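Local coordinates for Slr1438 protein (Synechocystis sp., PDB 3K25), which probably binds a carbohydrate and may act as an isomerase of the aldose 1-epimerase family, though its actual substrate is unknown, at residues F159-K172 against W243-S257. Residues are numbered along the deposited sequence; the frame is centred on the assembly and turned at random.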
# COMPACT_ATOMS: atom_id res chain seq x y z
N PHE A 159 -10.34 0.02 -12.78
CA PHE A 159 -9.75 0.36 -11.49
C PHE A 159 -8.25 0.11 -11.42
O PHE A 159 -7.65 -0.53 -12.28
CB PHE A 159 -10.42 -0.43 -10.36
CG PHE A 159 -9.88 -1.81 -10.20
CD1 PHE A 159 -10.33 -2.85 -11.02
CD2 PHE A 159 -8.86 -2.07 -9.28
CE1 PHE A 159 -9.77 -4.14 -10.92
CE2 PHE A 159 -8.28 -3.35 -9.17
CZ PHE A 159 -8.74 -4.38 -10.00
N SER A 160 -7.67 0.64 -10.36
CA SER A 160 -6.27 0.48 -10.05
C SER A 160 -6.21 0.19 -8.56
O SER A 160 -7.00 0.73 -7.78
CB SER A 160 -5.47 1.74 -10.37
OG SER A 160 -4.81 1.61 -11.62
N LEU A 161 -5.29 -0.69 -8.17
CA LEU A 161 -5.12 -1.04 -6.78
C LEU A 161 -3.64 -1.04 -6.44
O LEU A 161 -2.82 -1.56 -7.20
CB LEU A 161 -5.73 -2.42 -6.49
CG LEU A 161 -5.51 -2.93 -5.06
CD1 LEU A 161 -5.96 -1.85 -4.05
CD2 LEU A 161 -6.26 -4.22 -4.83
N GLY A 162 -3.29 -0.46 -5.30
CA GLY A 162 -1.89 -0.43 -4.91
C GLY A 162 -1.65 -0.46 -3.42
O GLY A 162 -2.51 -0.09 -2.61
N PHE A 163 -0.47 -0.93 -3.04
CA PHE A 163 -0.09 -0.99 -1.63
C PHE A 163 1.14 -0.12 -1.53
O PHE A 163 2.05 -0.20 -2.36
CB PHE A 163 0.18 -2.44 -1.21
CG PHE A 163 -1.08 -3.28 -1.13
CD1 PHE A 163 -1.80 -3.37 0.06
CD2 PHE A 163 -1.57 -3.94 -2.26
CE1 PHE A 163 -2.99 -4.10 0.12
CE2 PHE A 163 -2.76 -4.67 -2.21
CZ PHE A 163 -3.47 -4.75 -1.01
N HIS A 164 1.14 0.73 -0.51
CA HIS A 164 2.19 1.72 -0.31
C HIS A 164 3.00 1.47 0.97
O HIS A 164 3.13 2.36 1.82
CB HIS A 164 1.48 3.08 -0.28
CG HIS A 164 2.40 4.26 -0.29
ND1 HIS A 164 2.12 5.39 -1.02
CD2 HIS A 164 3.54 4.52 0.39
CE1 HIS A 164 3.05 6.31 -0.79
NE2 HIS A 164 3.92 5.80 0.07
N PRO A 165 3.58 0.27 1.12
CA PRO A 165 4.36 -0.01 2.34
C PRO A 165 5.55 0.91 2.59
O PRO A 165 6.33 1.21 1.69
CB PRO A 165 4.79 -1.46 2.14
CG PRO A 165 5.01 -1.53 0.65
CD PRO A 165 3.77 -0.79 0.12
N TYR A 166 5.68 1.34 3.85
CA TYR A 166 6.78 2.18 4.29
C TYR A 166 7.73 1.29 5.10
O TYR A 166 7.51 1.10 6.30
CB TYR A 166 6.28 3.29 5.21
CG TYR A 166 5.50 4.37 4.53
CD1 TYR A 166 6.07 5.61 4.28
CD2 TYR A 166 4.16 4.18 4.19
CE1 TYR A 166 5.35 6.64 3.73
CE2 TYR A 166 3.41 5.21 3.63
CZ TYR A 166 4.01 6.44 3.40
OH TYR A 166 3.27 7.48 2.89
N PHE A 167 8.76 0.74 4.47
CA PHE A 167 9.70 -0.11 5.18
C PHE A 167 10.73 0.70 5.95
O PHE A 167 11.25 1.70 5.43
CB PHE A 167 10.38 -1.05 4.20
CG PHE A 167 9.42 -1.95 3.50
CD1 PHE A 167 8.70 -2.90 4.21
CD2 PHE A 167 9.23 -1.84 2.12
CE1 PHE A 167 7.81 -3.74 3.57
CE2 PHE A 167 8.34 -2.68 1.46
CZ PHE A 167 7.62 -3.64 2.19
N PHE A 168 11.01 0.27 7.18
CA PHE A 168 11.97 0.97 8.04
C PHE A 168 13.32 0.95 7.37
O PHE A 168 13.74 -0.08 6.86
CB PHE A 168 12.06 0.31 9.42
CG PHE A 168 12.91 1.08 10.41
CD1 PHE A 168 12.58 2.39 10.76
CD2 PHE A 168 14.03 0.49 11.00
CE1 PHE A 168 13.36 3.11 11.68
CE2 PHE A 168 14.80 1.20 11.92
CZ PHE A 168 14.47 2.51 12.26
N CYS A 169 14.00 2.08 7.38
CA CYS A 169 15.29 2.16 6.73
C CYS A 169 16.04 3.41 7.16
O CYS A 169 15.72 4.52 6.70
CB CYS A 169 15.07 2.17 5.22
SG CYS A 169 16.58 1.98 4.27
N ARG A 170 17.03 3.24 8.02
CA ARG A 170 17.83 4.36 8.52
C ARG A 170 19.07 4.58 7.68
O ARG A 170 19.24 5.63 7.06
CB ARG A 170 18.24 4.09 9.97
CG ARG A 170 18.97 5.23 10.65
CD ARG A 170 19.34 4.83 12.07
NE ARG A 170 18.15 4.50 12.86
CZ ARG A 170 18.18 3.78 13.98
NH1 ARG A 170 19.32 3.30 14.45
NH2 ARG A 170 17.05 3.53 14.64
N GLU A 171 19.94 3.58 7.66
CA GLU A 171 21.18 3.65 6.89
C GLU A 171 20.89 3.27 5.45
O GLU A 171 21.00 2.11 5.07
CB GLU A 171 22.22 2.69 7.48
CG GLU A 171 22.51 2.92 8.96
CD GLU A 171 22.90 4.36 9.27
OE1 GLU A 171 23.78 4.90 8.57
OE2 GLU A 171 22.32 4.94 10.22
N LYS A 172 20.53 4.27 4.64
CA LYS A 172 20.19 4.06 3.24
C LYS A 172 21.37 3.76 2.31
O LYS A 172 21.22 3.06 1.31
CB LYS A 172 19.42 5.27 2.72
CG LYS A 172 18.15 5.57 3.51
CD LYS A 172 17.44 6.81 2.96
CE LYS A 172 16.19 7.14 3.75
NZ LYS A 172 15.55 8.40 3.23
N TRP A 243 9.59 5.17 -3.22
CA TRP A 243 9.46 6.48 -2.57
C TRP A 243 10.42 6.58 -1.38
O TRP A 243 10.57 5.64 -0.60
CB TRP A 243 8.01 6.64 -2.08
CG TRP A 243 7.63 7.87 -1.24
CD1 TRP A 243 6.74 7.89 -0.18
CD2 TRP A 243 7.99 9.23 -1.48
NE1 TRP A 243 6.52 9.18 0.24
CE2 TRP A 243 7.27 10.02 -0.54
CE3 TRP A 243 8.83 9.87 -2.39
CZ2 TRP A 243 7.38 11.41 -0.49
CZ3 TRP A 243 8.94 11.25 -2.35
CH2 TRP A 243 8.22 12.01 -1.40
N THR A 244 11.08 7.73 -1.25
CA THR A 244 12.01 7.94 -0.15
C THR A 244 12.48 9.39 -0.14
O THR A 244 12.63 10.01 -1.19
CB THR A 244 13.24 7.00 -0.26
OG1 THR A 244 14.17 7.31 0.78
CG2 THR A 244 13.92 7.15 -1.61
N VAL A 245 12.70 9.93 1.06
CA VAL A 245 13.15 11.31 1.19
C VAL A 245 14.22 11.47 2.25
O VAL A 245 14.27 10.73 3.24
CB VAL A 245 11.98 12.27 1.54
CG1 VAL A 245 10.84 12.11 0.54
CG2 VAL A 245 11.50 12.02 2.96
N ALA A 246 15.10 12.45 2.03
CA ALA A 246 16.17 12.75 2.96
C ALA A 246 15.58 13.01 4.35
O ALA A 246 14.62 13.76 4.48
CB ALA A 246 16.95 13.97 2.48
N GLY A 247 16.15 12.37 5.37
CA GLY A 247 15.65 12.57 6.72
C GLY A 247 14.76 11.45 7.24
O GLY A 247 15.18 10.67 8.09
N LYS A 248 13.53 11.38 6.74
CA LYS A 248 12.59 10.35 7.18
C LYS A 248 13.16 8.96 6.88
O LYS A 248 13.54 8.66 5.75
CB LYS A 248 11.24 10.57 6.50
CG LYS A 248 10.75 12.02 6.62
CD LYS A 248 9.25 12.20 6.37
CE LYS A 248 8.40 11.71 7.56
NZ LYS A 248 6.93 11.93 7.38
N ASP A 249 13.21 8.11 7.90
CA ASP A 249 13.78 6.78 7.77
C ASP A 249 12.88 5.66 7.24
O ASP A 249 12.53 4.72 7.96
CB ASP A 249 14.39 6.34 9.12
CG ASP A 249 15.55 7.23 9.54
OD1 ASP A 249 16.52 7.36 8.76
OD2 ASP A 249 15.50 7.79 10.66
N TYR A 250 12.53 5.75 5.96
CA TYR A 250 11.70 4.73 5.32
C TYR A 250 11.97 4.62 3.83
O TYR A 250 12.38 5.58 3.18
CB TYR A 250 10.21 5.04 5.53
CG TYR A 250 9.68 6.29 4.84
CD1 TYR A 250 9.43 7.46 5.57
CD2 TYR A 250 9.38 6.29 3.48
CE1 TYR A 250 8.89 8.59 4.95
CE2 TYR A 250 8.85 7.42 2.85
CZ TYR A 250 8.60 8.56 3.59
OH TYR A 250 8.03 9.66 3.00
N LEU A 251 11.76 3.43 3.30
CA LEU A 251 11.95 3.18 1.88
C LEU A 251 10.72 2.43 1.38
O LEU A 251 10.45 1.32 1.81
CB LEU A 251 13.21 2.34 1.64
CG LEU A 251 13.52 1.97 0.18
CD1 LEU A 251 13.71 3.22 -0.64
CD2 LEU A 251 14.76 1.11 0.13
N CYS A 252 9.98 3.06 0.48
CA CYS A 252 8.78 2.44 -0.07
C CYS A 252 9.08 1.66 -1.36
O CYS A 252 9.62 2.20 -2.31
CB CYS A 252 7.71 3.51 -0.35
SG CYS A 252 7.17 4.53 1.07
N LEU A 253 8.75 0.38 -1.36
CA LEU A 253 8.92 -0.48 -2.52
C LEU A 253 7.48 -0.91 -2.72
O LEU A 253 7.02 -1.89 -2.14
CB LEU A 253 9.80 -1.68 -2.16
CG LEU A 253 10.35 -2.46 -3.36
CD1 LEU A 253 11.05 -1.50 -4.29
CD2 LEU A 253 11.32 -3.54 -2.89
N GLU A 254 6.75 -0.15 -3.54
CA GLU A 254 5.33 -0.37 -3.74
C GLU A 254 4.79 -1.03 -5.01
O GLU A 254 5.09 -0.60 -6.13
CB GLU A 254 4.60 0.97 -3.54
CG GLU A 254 5.44 2.04 -2.87
CD GLU A 254 4.87 3.43 -3.06
OE1 GLU A 254 5.53 4.43 -2.68
OE2 GLU A 254 3.74 3.54 -3.59
N PRO A 255 3.96 -2.07 -4.85
CA PRO A 255 3.35 -2.78 -5.97
C PRO A 255 2.04 -2.08 -6.39
O PRO A 255 1.14 -1.92 -5.57
CB PRO A 255 3.12 -4.18 -5.41
CG PRO A 255 2.80 -3.89 -3.98
CD PRO A 255 3.82 -2.84 -3.60
N TRP A 256 1.96 -1.67 -7.65
CA TRP A 256 0.78 -0.99 -8.21
C TRP A 256 0.25 -1.80 -9.38
O TRP A 256 1.03 -2.32 -10.18
CB TRP A 256 1.16 0.39 -8.75
CG TRP A 256 1.45 1.43 -7.72
CD1 TRP A 256 1.72 1.23 -6.39
CD2 TRP A 256 1.56 2.84 -7.95
NE1 TRP A 256 1.99 2.44 -5.79
CE2 TRP A 256 1.90 3.44 -6.72
CE3 TRP A 256 1.40 3.65 -9.08
CZ2 TRP A 256 2.08 4.81 -6.58
CZ3 TRP A 256 1.58 5.02 -8.94
CH2 TRP A 256 1.92 5.58 -7.71
N SER A 257 -1.07 -1.90 -9.50
CA SER A 257 -1.62 -2.67 -10.61
C SER A 257 -1.38 -1.88 -11.90
O SER A 257 -1.27 -2.45 -13.00
CB SER A 257 -3.12 -2.95 -10.40
OG SER A 257 -3.88 -1.75 -10.36
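Phe167 and Leu251 form an antiparallel hydrogen-bonded pair, Leu251 N meeting Phe167 O at 2.8 Å, and further along Phe163 N bonds to Pro255 O; between these two places strand 157-168 is broken around His164 and Pro165. Proline suits the break, having no N-H to offer a neighbouring strand. Ser257 closes one end with both backbone and side chain: its N bonds to Leu161 O, while OG accepts Leu161 N at 2.8 Å, a nearly straight bond (168°). Around Tyr166, rings and sulfur pack together. Tyr166 turns its edge to the face of Tyr250, ring centroids 4.8 Å apart, and Cys252 SG lies over a face of Tyr166, 3.9 Å from the ring centroid; cysteine is small and polarisable enough to fit there. With CG of His164 anti to the backbone N (chi1 -171°), the carboxylate of Glu254 covers one face of its imidazole, OE1 over the ring centre and the planes 26° apart, a stack rather than a hydrogen bond. Trp256 NE1 donates to Glu254 OE2 (3.0 Å), steadying that carboxylate from within its own strand. At the far end Lys172 reaches into the turn of the hairpin between strands 239-245 and 250-256: its chain, extended beyond CG, carries NZ to Thr244 OG1 (3.0 Å) and Lys248 O (3.2 Å), a reach that suits lysine. A methionine in its place would probably leave Thr244 OG1 and Lys248 O without this donor and hold the hairpin turn less firmly. The contact thus joins strand 157-168 to that hairpin in one antiparallel sheet of the aldose 1-epimerase fold, and its chemistry implies a buried polar patch, imidazole and carboxylate set face to face with the indole N-H fixing the carboxylate's rotation.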